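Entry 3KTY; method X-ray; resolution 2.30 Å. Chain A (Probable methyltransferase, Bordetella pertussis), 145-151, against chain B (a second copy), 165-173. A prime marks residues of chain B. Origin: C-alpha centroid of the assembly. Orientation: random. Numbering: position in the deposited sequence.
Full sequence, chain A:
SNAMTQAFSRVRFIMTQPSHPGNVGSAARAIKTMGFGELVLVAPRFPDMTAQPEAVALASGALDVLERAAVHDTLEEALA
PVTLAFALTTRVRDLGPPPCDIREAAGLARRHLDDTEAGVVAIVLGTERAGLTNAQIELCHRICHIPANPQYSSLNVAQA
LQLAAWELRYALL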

# COMPACT_ATOMS: atom_id res chain seq x y z
N HIS A 145 0.83 -14.57 -2.49
CA HIS A 145 0.59 -13.65 -3.59
C HIS A 145 -0.30 -12.49 -3.17
O HIS A 145 -1.02 -12.56 -2.17
CB HIS A 145 0.03 -14.36 -4.83
CG HIS A 145 -1.45 -14.57 -4.80
ND1 HIS A 145 -2.27 -14.14 -5.82
CD2 HIS A 145 -2.25 -15.14 -3.87
CE1 HIS A 145 -3.53 -14.46 -5.53
NE2 HIS A 145 -3.54 -15.07 -4.35
N ILE A 146 -0.21 -11.42 -3.94
CA ILE A 146 -1.07 -10.27 -3.71
C ILE A 146 -2.05 -10.33 -4.86
O ILE A 146 -1.64 -10.15 -6.02
CB ILE A 146 -0.27 -8.98 -3.72
CG1 ILE A 146 0.81 -9.03 -2.63
CG2 ILE A 146 -1.16 -7.79 -3.54
CD1 ILE A 146 1.36 -7.69 -2.23
N PRO A 147 -3.32 -10.67 -4.57
CA PRO A 147 -4.37 -10.81 -5.58
C PRO A 147 -4.87 -9.43 -6.03
O PRO A 147 -5.95 -9.04 -5.60
CB PRO A 147 -5.48 -11.58 -4.84
CG PRO A 147 -5.33 -11.14 -3.37
CD PRO A 147 -3.81 -10.93 -3.20
N ALA A 148 -4.10 -8.73 -6.86
CA ALA A 148 -4.46 -7.40 -7.33
C ALA A 148 -5.15 -7.52 -8.67
O ALA A 148 -5.17 -8.60 -9.25
CB ALA A 148 -3.26 -6.51 -7.45
N ASN A 149 -5.70 -6.42 -9.15
CA ASN A 149 -6.40 -6.41 -10.43
C ASN A 149 -5.65 -7.21 -11.50
O ASN A 149 -4.44 -7.06 -11.67
CB ASN A 149 -6.62 -4.97 -10.91
CG ASN A 149 -7.31 -4.91 -12.26
OD1 ASN A 149 -7.41 -5.91 -12.97
ND2 ASN A 149 -7.79 -3.72 -12.62
N PRO A 150 -6.38 -8.06 -12.21
CA PRO A 150 -5.79 -8.89 -13.27
C PRO A 150 -5.20 -8.04 -14.39
O PRO A 150 -4.07 -8.27 -14.81
CB PRO A 150 -6.99 -9.69 -13.79
CG PRO A 150 -7.91 -9.78 -12.63
CD PRO A 150 -7.76 -8.48 -11.88
N GLN A 151 -5.97 -7.06 -14.86
CA GLN A 151 -5.51 -6.18 -15.93
C GLN A 151 -4.40 -5.26 -15.45
O GLN A 151 -3.72 -4.61 -16.25
CB GLN A 151 -6.68 -5.36 -16.48
CG GLN A 151 -6.82 -3.98 -15.85
CD GLN A 151 -8.20 -3.39 -16.04
OE1 GLN A 151 -8.65 -3.18 -17.17
NE2 GLN A 151 -8.88 -3.12 -14.93
N ALA B 165 -7.54 1.26 -0.85
CA ALA B 165 -8.02 0.56 -2.00
C ALA B 165 -7.67 -0.93 -1.92
O ALA B 165 -8.42 -1.76 -2.41
CB ALA B 165 -7.47 1.20 -3.29
N TRP B 166 -6.52 -1.26 -1.32
CA TRP B 166 -6.19 -2.68 -1.13
C TRP B 166 -7.21 -3.32 -0.15
O TRP B 166 -7.84 -4.33 -0.45
CB TRP B 166 -4.69 -2.86 -0.73
CG TRP B 166 -4.50 -4.06 0.03
CD1 TRP B 166 -4.29 -4.14 1.36
CD2 TRP B 166 -4.59 -5.40 -0.45
NE1 TRP B 166 -4.23 -5.45 1.75
CE2 TRP B 166 -4.41 -6.25 0.66
CE3 TRP B 166 -4.83 -5.97 -1.72
CZ2 TRP B 166 -4.47 -7.64 0.56
CZ3 TRP B 166 -4.87 -7.36 -1.82
CH2 TRP B 166 -4.69 -8.17 -0.69
N GLU B 167 -7.43 -2.70 1.00
CA GLU B 167 -8.45 -3.18 1.96
C GLU B 167 -9.83 -3.38 1.36
O GLU B 167 -10.51 -4.40 1.57
CB GLU B 167 -8.54 -2.19 3.11
CG GLU B 167 -7.26 -2.33 4.06
CD GLU B 167 -7.20 -3.66 4.83
OE1 GLU B 167 -8.22 -4.37 4.94
OE2 GLU B 167 -6.11 -4.02 5.34
N LEU B 168 -10.24 -2.39 0.58
CA LEU B 168 -11.51 -2.44 -0.08
C LEU B 168 -11.56 -3.53 -1.11
O LEU B 168 -12.51 -4.27 -1.21
CB LEU B 168 -11.82 -1.09 -0.73
CG LEU B 168 -12.32 -0.07 0.29
CD1 LEU B 168 -12.39 1.28 -0.37
CD2 LEU B 168 -13.68 -0.51 0.79
N ARG B 169 -10.52 -3.64 -1.90
CA ARG B 169 -10.49 -4.73 -2.85
C ARG B 169 -10.62 -6.09 -2.15
O ARG B 169 -11.42 -6.96 -2.52
CB ARG B 169 -9.19 -4.67 -3.66
CG ARG B 169 -8.93 -5.89 -4.49
CD ARG B 169 -7.70 -5.66 -5.47
NE ARG B 169 -7.65 -6.80 -6.36
CZ ARG B 169 -8.45 -6.97 -7.41
NH1 ARG B 169 -9.32 -6.03 -7.74
NH2 ARG B 169 -8.38 -8.07 -8.12
N TYR B 170 -9.83 -6.27 -1.12
CA TYR B 170 -9.83 -7.55 -0.46
C TYR B 170 -11.22 -7.84 0.09
O TYR B 170 -11.71 -8.97 0.05
CB TYR B 170 -8.80 -7.61 0.68
CG TYR B 170 -8.53 -9.03 1.13
CD1 TYR B 170 -7.59 -9.81 0.46
CD2 TYR B 170 -9.26 -9.61 2.17
CE1 TYR B 170 -7.34 -11.14 0.84
CE2 TYR B 170 -9.00 -10.94 2.58
CZ TYR B 170 -8.06 -11.69 1.91
OH TYR B 170 -7.83 -13.01 2.29
N ALA B 171 -11.83 -6.82 0.65
CA ALA B 171 -13.12 -7.04 1.29
C ALA B 171 -14.25 -7.28 0.23
O ALA B 171 -15.23 -7.94 0.51
CB ALA B 171 -13.46 -5.90 2.24
N LEU B 172 -14.02 -6.84 -1.00
CA LEU B 172 -15.02 -6.99 -2.04
C LEU B 172 -14.88 -8.25 -2.87
O LEU B 172 -15.85 -8.73 -3.46
CB LEU B 172 -15.02 -5.75 -2.95
CG LEU B 172 -15.48 -4.41 -2.39
CD1 LEU B 172 -15.62 -3.40 -3.53
CD2 LEU B 172 -16.81 -4.55 -1.66
N LEU B 173 -13.68 -8.80 -2.93
CA LEU B 173 -13.46 -9.98 -3.76
C LEU B 173 -14.29 -11.20 -3.34
O LEU B 173 -14.58 -11.39 -2.16
CB LEU B 173 -11.97 -10.32 -3.81
CG LEU B 173 -11.23 -9.44 -4.81
CD1 LEU B 173 -9.72 -9.77 -4.83
CD2 LEU B 173 -11.81 -9.52 -6.21

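An arginine on a helix can hold an irregular segment of a partner chain by its backbone, and this contact between two copies of one protein is a compact example. Residues 165-172 of chain B are helical, whereas the chain A segment that makes the contact is loop. At Ile146, packing is apolar: its CG2 lies 4.1 Å from CZ3 of Trp166′, whose ring reaches nearer to chain A than its sideways CA-to-CB bond suggests. Pro147 extends this patch, its CD meeting the edge of the indole at 3.8 Å from Trp166′ CH2.

Pro147 also supplies the one hydrogen bond across the stretches. Its carbonyl O accepts from Arg169′ NE at 2.9 Å, with a nearly straight N-H...O angle of 168°. Arg169′ reaches it with chi1 to chi3 all t, and Leu173′, four residues on, places CD1 3.9 Å from the same Pro147 O.

Beyond this point the chain runs over one face of the guanidinium. Ala148 turns its CB away, yet its C sits 3.3 Å from Arg169′ NH2; Asn149 N lies 3.3 Å from Arg169′ CZ, over the same face; it is a donor, as are the guanidinium nitrogens, so it forms no hydrogen bond with them. Pro150 closes the contact, with CD 3.8 Å from Arg169′ NH2.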